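Local coordinates for protein ATP-citrate lyase beta-subunit (Chlorobium limicola, PDB 6HXJ) that probably works as one subunit of ATP-citrate lyase, interconverting citrate, ATP and CoA with oxaloacetate, acetyl-CoA, ADP and phosphate, at residues Tyr212-Arg215 with Phe216-Asp220; Thr331-Gly334 with Ile335-Phe339. All coordinates share one frame; numbering follows the deposited sequence.

Contact 1: Tyr212-Arg215 with Phe216-Asp220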
loop_
_atom_site.group_PDB
_atom_site.type_symbol
_atom_site.label_atom_id
_atom_site.label_comp_id
_atom_site.label_asym_id
_atom_site.label_seq_id
_atom_site.Cartn_x
_atom_site.Cartn_y
_atom_site.Cartn_z
ATOM N N TYR A 212 -32.893 -35.766 30.827
ATOM C CA TYR A 212 -31.463 -35.585 30.512
ATOM C C TYR A 212 -31.154 -34.533 29.455
ATOM O O TYR A 212 -30.047 -34.022 29.477
ATOM C CB TYR A 212 -30.745 -36.905 30.180
ATOM C CG TYR A 212 -29.287 -36.905 30.586
ATOM C CD1 TYR A 212 -28.913 -36.792 31.922
ATOM C CD2 TYR A 212 -28.278 -37.008 29.632
ATOM C CE1 TYR A 212 -27.573 -36.762 32.297
ATOM C CE2 TYR A 212 -26.929 -36.992 29.997
ATOM C CZ TYR A 212 -26.582 -36.871 31.331
ATOM O OH TYR A 212 -25.255 -36.851 31.692
ATOM N N ASP A 213 -32.116 -34.137 28.606
ATOM C CA ASP A 213 -31.945 -33.068 27.612
ATOM C C ASP A 213 -31.659 -31.720 28.286
ATOM O O ASP A 213 -31.081 -30.824 27.669
ATOM C CB ASP A 213 -33.231 -32.927 26.783
ATOM C CG ASP A 213 -33.570 -34.113 25.903
ATOM O OD1 ASP A 213 -32.694 -34.529 25.099
ATOM O OD2 ASP A 213 -34.739 -34.582 25.959
ATOM N N ALA A 214 -32.067 -31.610 29.551
ATOM C CA ALA A 214 -31.968 -30.433 30.390
ATOM C C ALA A 214 -30.631 -30.267 31.032
ATOM O O ALA A 214 -30.425 -29.258 31.690
ATOM C CB ALA A 214 -33.019 -30.513 31.467
ATOM N N ARG A 215 -29.728 -31.222 30.822
ATOM C CA ARG A 215 -28.389 -31.244 31.473
ATOM C C ARG A 215 -27.635 -29.914 31.387
ATOM O O ARG A 215 -26.880 -29.625 32.313
ATOM C CB ARG A 215 -27.524 -32.359 30.886
ATOM C CG ARG A 215 -26.306 -32.697 31.731
ATOM C CD ARG A 215 -25.068 -33.027 30.918
ATOM N NE ARG A 215 -23.834 -32.991 31.692
ATOM C CZ ARG A 215 -22.958 -31.992 31.671
ATOM N NH1 ARG A 215 -22.252 -31.703 32.750
ATOM N NH2 ARG A 215 -22.793 -31.279 30.571
ATOM N N PHE A 216 -27.822 -29.138 30.325
ATOM C CA PHE A 216 -27.067 -27.892 30.141
ATOM C C PHE A 216 -27.441 -26.867 31.232
ATOM O O PHE A 216 -26.724 -25.880 31.419
ATOM C CB PHE A 216 -27.302 -27.310 28.730
ATOM C CG PHE A 216 -28.734 -26.907 28.478
ATOM C CD1 PHE A 216 -29.665 -27.835 28.026
ATOM C CD2 PHE A 216 -29.171 -25.620 28.763
ATOM C CE1 PHE A 216 -31.010 -27.487 27.881
ATOM C CE2 PHE A 216 -30.515 -25.274 28.615
ATOM C CZ PHE A 216 -31.427 -26.213 28.183
ATOM N N ARG A 217 -28.578 -27.063 31.885
ATOM C CA ARG A 217 -29.016 -26.153 32.926
ATOM C C ARG A 217 -28.430 -26.604 34.256
ATOM O O ARG A 217 -28.434 -25.832 35.211
ATOM C CB ARG A 217 -30.540 -26.180 33.040
ATOM C CG ARG A 217 -31.270 -25.643 31.853
ATOM C CD ARG A 217 -32.549 -25.009 32.301
ATOM N NE ARG A 217 -33.641 -25.972 32.419
ATOM C CZ ARG A 217 -34.859 -25.771 31.924
ATOM N NH1 ARG A 217 -35.142 -24.651 31.276
ATOM N NH2 ARG A 217 -35.811 -26.680 32.095
ATOM N N HIS A 218 -27.985 -27.884 34.332
ATOM C CA HIS A 218 -27.435 -28.514 35.545
ATOM C C HIS A 218 -25.972 -28.897 35.442
ATOM O O HIS A 218 -25.614 -29.954 34.898
ATOM C CB HIS A 218 -28.244 -29.745 35.953
ATOM C CG HIS A 218 -29.710 -29.521 35.899
ATOM N ND1 HIS A 218 -30.402 -29.642 34.721
ATOM C CD2 HIS A 218 -30.557 -29.113 36.866
ATOM C CE1 HIS A 218 -31.651 -29.336 35.005
ATOM N NE2 HIS A 218 -31.794 -29.014 36.283
ATOM N N ALA A 219 -25.129 -28.068 36.053
ATOM C CA ALA A 219 -23.684 -28.284 36.123
ATOM C C ALA A 219 -23.291 -29.290 37.238
ATOM O O ALA A 219 -22.175 -29.816 37.228
ATOM C CB ALA A 219 -22.985 -26.965 36.338
ATOM N N ASP A 220 -24.232 -29.582 38.152
ATOM C CA ASP A 220 -24.034 -30.526 39.243
ATOM C C ASP A 220 -24.368 -31.980 38.864
ATOM O O ASP A 220 -24.202 -32.872 39.701
ATOM C CB ASP A 220 -24.811 -30.066 40.493
ATOM C CG ASP A 220 -26.315 -30.306 40.503
ATOM O OD1 ASP A 220 -26.981 -29.984 39.485
ATOM O OD2 ASP A 220 -26.832 -30.767 41.545
#
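The carbonyl of A214 meets two donors from the residues that follow it. R217 N approaches A214 O at 2.9 Å with an N-H...O angle of 164°, close to straight, although the donor N stands tilted out of the plane of the A214 carbonyl. H218 ND1 reaches the same oxygen at 3.1 Å, but its angle of 134° makes this second bond weak. One residue on, H218 N donates to R215 O at 2.9 Å and sits high over the plane of the R215 carbonyl.

Measured from acceptor to donor, these backbone bonds span three residues, as does R215 N to Y212 O at 3.1 Å. That i to i+3 spacing identifies 212-217 as a 3-10 helix, which unwinds at H218 in the loop between strand 200-210 and helix 235-246, within the ATP-grasp family region.

Two flat groups fold back over this turn. The F216 ring takes A214 O over one face, offset toward the rim, while D213 O sits at the ring edge, 3.3 Å from F216 CD1. With chi1 at 64°, F216 CG lies between its own N and carbonyl carbon, which carries the ring back over the carbonyls of D213 and A214. The H218 imidazole instead presents its edge to A214 O, and H218 CE1 comes 4.0 Å from A214 CB. That ring also stacks on W221 and makes a second weak bond from NE2 to N181 O; with the weak ND1 bond, these together limit how the ring can turn.

R217 CB lies beside A214 O, and from there the bent side chain leads off to its salt bridges, NH2 with D183 and NH1 with an acidic side chain on the chain of another protein. That second chain also packs on A214 and F216.

Contact 2: Thr331-Gly334 with Ile335-Phe339; sequences TFSG and IINGF
N337 gives both its backbone N-H and its side-chain amide to S333 O. The backbone bond, N337 N to S333 O, is 2.8 Å long and nearly straight at 167°; the side-chain one, N337 ND2 to S333 O, is as close at 2.7 Å yet weak, its angle being only 118°. N337 CG stands beside its own backbone N (chi1 -82°), and this turns the amide back toward the previous turn. Further i to i+4 bonds run from I336 N to F332 O at 2.8 Å, from I335 N to T331 O and from G338 N to G334 O, the regular pattern of an alpha helix.

Outside this backbone ladder, F332 and I335 run alongside each other in the same direction, I335 CD1 reaching F332 CD1 at 3.6 Å obliquely to the ring. I335 goes on to V300 and T304 of helix 297-309 and to V318, whereas F332 and I336 meet helix 362-371. Helix 328-344 is the crossover of a beta-alpha-beta unit between strands 315-318 and 352-356. Here the main-chain polar groups are largely spent on one another along the helix, which leaves its apolar side chains to pack against helices 297-309 and 362-371 and strand 315-318.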
loop_
_atom_site.group_PDB
_atom_site.type_symbol
_atom_site.label_atom_id
_atom_site.label_comp_id
_atom_site.label_asym_id
_atom_site.label_seq_id
_atom_site.Cartn_x
_atom_site.Cartn_y
_atom_site.Cartn_z
ATOM N N THR A 331 -25.591 -39.458 2.108
ATOM C CA THR A 331 -25.815 -40.599 2.995
ATOM C C THR A 331 -25.659 -41.928 2.278
ATOM O O THR A 331 -25.141 -42.859 2.888
ATOM C CB THR A 331 -27.134 -40.515 3.756
ATOM O OG1 THR A 331 -28.195 -40.203 2.870
ATOM C CG2 THR A 331 -27.089 -39.523 4.929
ATOM N N PHE A 332 -26.085 -42.022 1.004
ATOM C CA PHE A 332 -25.920 -43.234 0.217
ATOM C C PHE A 332 -24.485 -43.432 -0.151
ATOM O O PHE A 332 -24.100 -44.583 -0.265
ATOM C CB PHE A 332 -26.833 -43.302 -1.016
ATOM C CG PHE A 332 -28.158 -43.973 -0.752
ATOM C CD1 PHE A 332 -28.686 -44.032 0.539
ATOM C CD2 PHE A 332 -28.872 -44.568 -1.784
ATOM C CE1 PHE A 332 -29.893 -44.684 0.793
ATOM C CE2 PHE A 332 -30.098 -45.199 -1.532
ATOM C CZ PHE A 332 -30.600 -45.250 -0.244
ATOM N N SER A 333 -23.659 -42.368 -0.264
ATOM C CA SER A 333 -22.226 -42.560 -0.527
ATOM C C SER A 333 -21.520 -43.204 0.689
ATOM O O SER A 333 -20.656 -44.074 0.511
ATOM C CB SER A 333 -21.559 -41.253 -0.957
ATOM O OG SER A 333 -21.129 -40.455 0.138
ATOM N N GLY A 334 -21.947 -42.815 1.893
ATOM C CA GLY A 334 -21.440 -43.362 3.146
ATOM C C GLY A 334 -21.826 -44.822 3.275
ATOM O O GLY A 334 -21.013 -45.623 3.703
ATOM N N ILE A 335 -23.078 -45.184 2.849
ATOM C CA ILE A 335 -23.641 -46.556 2.824
ATOM C C ILE A 335 -22.881 -47.394 1.804
ATOM O O ILE A 335 -22.481 -48.513 2.118
ATOM C CB ILE A 335 -25.210 -46.624 2.594
ATOM C CG1 ILE A 335 -25.989 -45.973 3.751
ATOM C CG2 ILE A 335 -25.711 -48.083 2.390
ATOM C CD1 ILE A 335 -27.475 -45.749 3.508
ATOM N N ILE A 336 -22.664 -46.839 0.597
ATOM C CA ILE A 336 -21.941 -47.486 -0.502
ATOM C C ILE A 336 -20.511 -47.776 -0.065
ATOM O O ILE A 336 -20.072 -48.920 -0.190
ATOM C CB ILE A 336 -22.024 -46.692 -1.851
ATOM C CG1 ILE A 336 -23.450 -46.680 -2.420
ATOM C CG2 ILE A 336 -21.057 -47.267 -2.900
ATOM C CD1 ILE A 336 -23.708 -45.597 -3.449
ATOM N N ASN A 337 -19.801 -46.757 0.472
ATOM C CA ASN A 337 -18.423 -46.903 0.961
ATOM C C ASN A 337 -18.297 -48.014 2.011
ATOM O O ASN A 337 -17.448 -48.895 1.855
ATOM C CB ASN A 337 -17.865 -45.572 1.424
ATOM C CG ASN A 337 -17.374 -44.802 0.234
ATOM O OD1 ASN A 337 -16.512 -45.285 -0.525
ATOM N ND2 ASN A 337 -17.993 -43.648 -0.024
ATOM N N GLY A 338 -19.230 -48.042 2.961
ATOM C CA GLY A 338 -19.307 -49.073 3.988
ATOM C C GLY A 338 -19.675 -50.447 3.457
ATOM O O GLY A 338 -19.302 -51.450 4.065
ATOM N N PHE A 339 -20.426 -50.513 2.337
ATOM C CA PHE A 339 -20.788 -51.783 1.692
ATOM C C PHE A 339 -19.592 -52.349 0.943
ATOM O O PHE A 339 -19.380 -53.555 0.962
ATOM C CB PHE A 339 -21.966 -51.608 0.723
ATOM C CG PHE A 339 -23.350 -51.719 1.314
ATOM C CD1 PHE A 339 -23.568 -52.416 2.504
ATOM C CD2 PHE A 339 -24.443 -51.188 0.654
ATOM C CE1 PHE A 339 -24.847 -52.523 3.049
ATOM C CE2 PHE A 339 -25.729 -51.316 1.189
ATOM C CZ PHE A 339 -25.920 -51.975 2.389
#

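From the N terminus, the chain first runs through the antiparallel sheet to strand 200-210; contact 1 forms the short 3-10 turn just after it, between that sheet and helix 235-246. The chain then enters the mixed sheet, where contact 2 lies in helix 328-344 and packs it against helices 297-309 and 362-371 and strand 315-318. Each contact joins adjoining segments, so neither closes a long loop; they come in series and do not nest or cross. The centres of contact 1 and contact 2 are about 35 Å apart, and the two do not touch. Contact 1, in the ATP-grasp family region, faces another protein chain; contact 2, in the citrate-binding region, stays within its own chain.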